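Putative SnoaL-like polyketide cyclase from Shewanella denitrificans is of uncharacterised function but, as a SnoaL-like member of the NTF2 clan, may act as a lyase of the polyketide cyclase type. Local coordinates of one contact, PDB 3LZA (chain A, 1.70 Å), residues 81-86 and 111-116, beside the matching contact of the related putative SnoaL-like polyketide cyclase from Shewanella putrefaciens, PDB 3GZB (chain B, 1.44 Å), residues 94-99 and 124-129. Structure 2 is superposed on structure 1 by the backbone atoms of these residues (RMSD 0.41 Å); each is numbered along its deposited sequence.

Structure 1 (3LZA); sequences VVMIGN and TTLKFD.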
loop_
_atom_site.group_PDB
_atom_site.type_symbol
_atom_site.label_atom_id
_atom_site.label_comp_id
_atom_site.label_asym_id
_atom_site.label_seq_id
_atom_site.Cartn_x
_atom_site.Cartn_y
_atom_site.Cartn_z
ATOM N N VAL A 81 -1.401 -2.487 -10.034
ATOM C CA VAL A 81 -1.583 -3.761 -9.405
ATOM C C VAL A 81 -1.071 -3.612 -7.985
ATOM O O VAL A 81 -0.015 -3.027 -7.747
ATOM C CB VAL A 81 -0.858 -4.942 -10.173
ATOM C CG1 VAL A 81 -1.090 -6.311 -9.466
ATOM C CG2 VAL A 81 -1.356 -5.056 -11.625
ATOM N N VAL A 82 -1.831 -4.143 -7.030
ATOM C CA VAL A 82 -1.458 -4.001 -5.606
ATOM C C VAL A 82 -1.277 -5.377 -4.989
ATOM O O VAL A 82 -2.141 -6.236 -5.127
ATOM C CB VAL A 82 -2.582 -3.228 -4.794
ATOM C CG1 VAL A 82 -2.202 -3.075 -3.307
ATOM C CG2 VAL A 82 -2.822 -1.882 -5.389
HETATM N N MSE A 83 -0.186 -5.561 -4.265
HETATM C CA MSE A 83 0.158 -6.859 -3.711
HETATM C C MSE A 83 0.526 -6.722 -2.235
HETATM O O MSE A 83 1.370 -5.931 -1.888
HETATM C CB MSE A 83 1.339 -7.420 -4.532
HETATM C CG MSE A 83 0.930 -7.783 -5.924
HETATM SE SE MSE A 83 2.459 -8.174 -7.028
HETATM C CE MSE A 83 3.124 -6.437 -7.134
ATOM N N ILE A 84 -0.194 -7.450 -1.372
ATOM C CA ILE A 84 -0.006 -7.427 0.077
ATOM C C ILE A 84 0.585 -8.753 0.524
ATOM O O ILE A 84 0.112 -9.805 0.133
ATOM C CB ILE A 84 -1.353 -7.230 0.817
ATOM C CG1 ILE A 84 -2.037 -5.938 0.369
ATOM C CG2 ILE A 84 -1.160 -7.273 2.354
ATOM C CD1 ILE A 84 -3.504 -5.960 0.519
ATOM N N GLY A 85 1.648 -8.701 1.322
ATOM C CA GLY A 85 2.250 -9.914 1.809
ATOM C C GLY A 85 3.485 -9.716 2.655
ATOM O O GLY A 85 3.578 -8.777 3.442
ATOM N N ASN A 86 4.419 -10.647 2.508
ATOM C CA ASN A 86 5.711 -10.544 3.164
ATOM C C ASN A 86 6.840 -11.054 2.268
ATOM O O ASN A 86 6.689 -12.009 1.476
ATOM C CB ASN A 86 5.719 -11.190 4.551
ATOM C CG ASN A 86 5.832 -12.672 4.511
ATOM O OD1 ASN A 86 6.939 -13.237 4.299
ATOM N ND2 ASN A 86 4.714 -13.345 4.752
ATOM N N THR A 111 3.492 -3.814 -2.098
ATOM C CA THR A 111 4.136 -3.406 -3.359
ATOM C C THR A 111 3.048 -3.047 -4.396
ATOM O O THR A 111 2.122 -3.850 -4.640
ATOM C CB THR A 111 5.110 -4.579 -3.861
ATOM O OG1 THR A 111 6.162 -4.707 -2.897
ATOM C CG2 THR A 111 5.722 -4.274 -5.230
ATOM N N THR A 112 3.143 -1.867 -5.030
ATOM C CA THR A 112 2.337 -1.568 -6.221
ATOM C C THR A 112 3.213 -1.546 -7.467
ATOM O O THR A 112 4.372 -1.133 -7.406
ATOM C CB THR A 112 1.550 -0.208 -6.095
ATOM O OG1 THR A 112 2.450 0.901 -6.128
ATOM C CG2 THR A 112 0.775 -0.189 -4.756
ATOM N N LEU A 113 2.654 -2.036 -8.573
ATOM C CA LEU A 113 3.249 -1.988 -9.869
ATOM C C LEU A 113 2.276 -1.301 -10.816
ATOM O O LEU A 113 1.108 -1.645 -10.866
ATOM C CB LEU A 113 3.623 -3.407 -10.341
ATOM C CG LEU A 113 4.567 -4.229 -9.456
ATOM C CD1 LEU A 113 4.666 -5.685 -9.965
ATOM C CD2 LEU A 113 5.979 -3.622 -9.379
ATOM N N LYS A 114 2.758 -0.301 -11.540
ATOM C CA LYS A 114 1.981 0.343 -12.559
ATOM C C LYS A 114 2.676 0.177 -13.897
ATOM O O LYS A 114 3.773 0.719 -14.101
ATOM C CB LYS A 114 1.766 1.830 -12.223
ATOM C CG LYS A 114 0.983 2.581 -13.319
ATOM C CD LYS A 114 0.630 3.986 -12.902
ATOM C CE LYS A 114 1.841 4.856 -12.717
ATOM N NZ LYS A 114 1.430 6.296 -12.532
ATOM N N PHE A 115 2.025 -0.558 -14.802
ATOM C CA PHE A 115 2.532 -0.809 -16.141
ATOM C C PHE A 115 1.884 0.123 -17.143
ATOM O O PHE A 115 0.790 0.625 -16.902
ATOM C CB PHE A 115 2.241 -2.262 -16.543
ATOM C CG PHE A 115 2.883 -3.260 -15.642
ATOM C CD1 PHE A 115 4.204 -3.661 -15.849
ATOM C CD2 PHE A 115 2.192 -3.767 -14.558
ATOM C CE1 PHE A 115 4.817 -4.560 -14.985
ATOM C CE2 PHE A 115 2.807 -4.672 -13.688
ATOM C CZ PHE A 115 4.113 -5.065 -13.904
ATOM N N ASP A 116 2.594 0.412 -18.225
ATOM C CA ASP A 116 2.020 1.108 -19.351
ATOM C C ASP A 116 1.256 0.031 -20.139
ATOM O O ASP A 116 1.867 -0.948 -20.584
ATOM C CB ASP A 116 3.151 1.777 -20.159
ATOM C CG ASP A 116 2.676 2.389 -21.469
ATOM O OD1 ASP A 116 1.606 2.017 -21.978
ATOM O OD2 ASP A 116 3.405 3.246 -22.020
#
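Val81 and Met83 pair with Leu113 and Thr111 as antiparallel hydrogen-bonded pairs, and Val82 faces Thr112 as the non-hydrogen-bonded pair between them. Strands 80-93 and 102-115 form a beta hairpin in the sheet of this NTF2-like fold. Val81 N donates to Leu113 O at 2.8 Å, and Met83 N to Thr111 O at 2.9 Å. Val81 O accepts Leu113 N and also meets the CA-H of Thr112, 3.2 Å from Thr112 CA. Thr112 CB lies 3.6 Å from Val81 O. Thr112 chi1 of 69° sets OG1 between the backbone N and the carbonyl carbon. Thr112 CG2 then lies beside Val82 CG2, 4.0 Å away, the two side chains pointing the same way. Leu128 of the second subunit packs on Thr112 here. On the other face, CE of selenomethionine Met83 meets Thr111 CG2 at 3.9 Å and lies against Leu113. Helix 8-21 covers this face with Ala13, Tyr16 and Ile17. Thr111 OG1 hydrogen-bonds Tyr87 and Asp127. Phe115 CD2 lies 4.5 Å from Leu113 CB. Phe115 is buried.

Structure 2 (3GZB); sequences VVMIGN and TSLKLD.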
loop_
_atom_site.group_PDB
_atom_site.type_symbol
_atom_site.label_atom_id
_atom_site.label_comp_id
_atom_site.label_asym_id
_atom_site.label_seq_id
_atom_site.Cartn_x
_atom_site.Cartn_y
_atom_site.Cartn_z
ATOM N N VAL B 94 -1.515 -2.406 -10.087
ATOM C CA VAL B 94 -1.588 -3.694 -9.407
ATOM C C VAL B 94 -1.043 -3.539 -7.967
ATOM O O VAL B 94 0.040 -2.939 -7.779
ATOM C CB VAL B 94 -0.762 -4.764 -10.155
ATOM C CG1 VAL B 94 -0.756 -6.097 -9.347
ATOM C CG2 VAL B 94 -1.292 -4.965 -11.588
ATOM N N VAL B 95 -1.799 -4.037 -6.974
ATOM C CA VAL B 95 -1.465 -3.896 -5.568
ATOM C C VAL B 95 -1.293 -5.254 -4.993
ATOM O O VAL B 95 -2.152 -6.134 -5.186
ATOM C CB VAL B 95 -2.573 -3.155 -4.792
ATOM C CG1 VAL B 95 -2.205 -2.991 -3.293
ATOM C CG2 VAL B 95 -2.860 -1.783 -5.390
HETATM N N MSE B 96 -0.170 -5.492 -4.295
HETATM C CA MSE B 96 0.183 -6.798 -3.710
HETATM C C MSE B 96 0.537 -6.625 -2.263
HETATM O O MSE B 96 1.364 -5.798 -1.932
HETATM C CB MSE B 96 1.335 -7.445 -4.469
HETATM C CG MSE B 96 0.964 -7.752 -5.926
HETATM SE SE MSE B 96 2.509 -8.090 -7.055
HETATM C CE MSE B 96 3.083 -6.310 -7.171
ATOM N N ILE B 97 -0.134 -7.364 -1.383
ATOM C CA ILE B 97 0.061 -7.344 0.052
ATOM C C ILE B 97 0.638 -8.689 0.433
ATOM O O ILE B 97 0.049 -9.728 0.083
ATOM C CB ILE B 97 -1.268 -7.158 0.785
ATOM C CG1 ILE B 97 -1.977 -5.889 0.374
ATOM C CG2 ILE B 97 -1.029 -7.206 2.312
ATOM C CD1 ILE B 97 -3.460 -5.750 0.871
ATOM N N GLY B 98 1.767 -8.724 1.157
ATOM C CA GLY B 98 2.379 -9.981 1.482
ATOM C C GLY B 98 3.613 -9.841 2.339
ATOM O O GLY B 98 3.734 -8.878 3.078
ATOM N N ASN B 99 4.476 -10.863 2.330
ATOM C CA ASN B 99 5.701 -10.908 3.097
ATOM C C ASN B 99 6.825 -11.310 2.152
ATOM O O ASN B 99 6.671 -12.272 1.360
ATOM C CB ASN B 99 5.662 -11.925 4.263
ATOM C CG ASN B 99 4.732 -11.527 5.357
ATOM O OD1 ASN B 99 5.102 -10.779 6.242
ATOM N ND2 ASN B 99 3.507 -12.052 5.324
ATOM N N THR B 124 3.511 -3.795 -2.095
ATOM C CA THR B 124 4.191 -3.396 -3.352
ATOM C C THR B 124 3.109 -3.076 -4.388
ATOM O O THR B 124 2.176 -3.885 -4.571
ATOM C CB THR B 124 5.083 -4.531 -3.868
ATOM O OG1 THR B 124 6.138 -4.696 -2.913
ATOM C CG2 THR B 124 5.660 -4.240 -5.269
ATOM N N SER B 125 3.194 -1.925 -5.056
ATOM C CA SER B 125 2.308 -1.622 -6.152
ATOM C C SER B 125 3.119 -1.404 -7.393
ATOM O O SER B 125 4.245 -0.884 -7.376
ATOM C CB SER B 125 1.408 -0.425 -5.863
ATOM O OG SER B 125 2.173 0.781 -5.709
ATOM N N LEU B 126 2.541 -1.781 -8.525
ATOM C CA LEU B 126 3.123 -1.577 -9.855
ATOM C C LEU B 126 2.126 -0.833 -10.718
ATOM O O LEU B 126 0.972 -1.265 -10.849
ATOM C CB LEU B 126 3.477 -2.907 -10.531
ATOM C CG LEU B 126 4.365 -3.873 -9.757
ATOM C CD1 LEU B 126 4.541 -5.183 -10.549
ATOM C CD2 LEU B 126 5.689 -3.234 -9.443
ATOM N N LYS B 127 2.569 0.242 -11.337
ATOM C CA LYS B 127 1.802 0.888 -12.395
ATOM C C LYS B 127 2.429 0.417 -13.707
ATOM O O LYS B 127 3.649 0.592 -13.912
ATOM C CB LYS B 127 1.874 2.411 -12.254
ATOM C CG LYS B 127 0.950 3.188 -13.173
ATOM C CD LYS B 127 -0.531 2.871 -12.944
ATOM C CE LYS B 127 -1.409 3.787 -13.811
ATOM N NZ LYS B 127 -2.792 3.263 -14.011
ATOM N N LEU B 128 1.622 -0.196 -14.564
ATOM C CA LEU B 128 2.057 -0.842 -15.762
ATOM C C LEU B 128 1.633 -0.063 -17.000
ATOM O O LEU B 128 0.558 0.555 -17.032
ATOM C CB LEU B 128 1.440 -2.239 -15.853
ATOM C CG LEU B 128 1.781 -3.123 -14.634
ATOM C CD1 LEU B 128 0.977 -4.418 -14.725
ATOM C CD2 LEU B 128 3.201 -3.405 -14.523
ATOM N N ASP B 129 2.501 -0.114 -18.009
ATOM C CA ASP B 129 2.182 0.315 -19.393
ATOM C C ASP B 129 2.013 -0.974 -20.179
ATOM O O ASP B 129 3.004 -1.653 -20.546
ATOM C CB ASP B 129 3.333 1.201 -19.888
ATOM C CG ASP B 129 3.258 1.530 -21.382
ATOM O OD1 ASP B 129 2.338 1.056 -22.069
ATOM O OD2 ASP B 129 4.186 2.252 -21.845
#
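Val94 and Met96 pair with Leu126 and Thr124 as antiparallel hydrogen-bonded pairs, and Val95 faces Ser125 as the non-hydrogen-bonded pair between them. Val94 N donates to Leu126 O at 2.8 Å, and Met96 N to Thr124 O at 2.9 Å. Val94 O accepts Leu126 N and also meets the CA-H of Ser125, 3.1 Å from Ser125 CA. Ser125 CB lies 3.4 Å from Val94 O. Ser125 chi1 of 64° sets OG between the backbone N and the carbonyl carbon. Ser125 ends there, with its backbone beside Val95: the CA atoms of Val95 and Ser125 are 4.4 Å apart. Leu141 of the second subunit packs on Val95 here. On the other face, CE of selenomethionine Met96 meets Thr124 CG2 at 3.8 Å and lies against Leu126. Helix 21-34 covers this face with Ala26, Tyr29 and Met30. Thr124 OG1 hydrogen-bonds Asp140 and Tyr100. Leu128 CD2 lies 4.0 Å from Leu126 CB. Leu128 is buried.

Comparison
Two buried positions change on the strand 102-115 side of the ladder. At the first, Thr112(A) becomes Ser125(B). The CB atoms coincide within the error. The hydroxyl also stays, with OG1 of Thr112(A) and OG of Ser125(B) 0.5 Å apart after superposition. The methyl CG2 of Thr112(A) goes and has no counterpart in Ser125(B). The exchange thus removes apolar surface on the side of Val82(A), yet Ser125(B) still touches Val95(B), as Thr112(A) touches Val82(A). The contact of CB with the carbonyl oxygen of Val81(A) or Val94(B) is kept as well. The side chains of Val81(A), Val82(A) and Thr111(A) and their counterparts hold their places. The hydrogen bonds between Val81(A) and Leu113(A) recur between Val94(B) and Leu126(B).

At the second position, Phe115(A) becomes Leu128(B). The ring atoms CD1, CE1, CE2 and CZ go. A shorter aliphatic chain replaces the flat ring, so less apolar surface is probably offered here. CD2 of Leu128(B) lies 1.1 Å from CD2 of Phe115(A) after superposition, and the CB atoms also stand 1.1 Å apart. Contact with CB of Leu113(A) or Leu126(B) is kept. The next residue shifts too: the CA atoms of Asp116(A) and Asp129(B) stand 0.8 Å apart after superposition, and their carbonyl O atoms 1.3 Å apart.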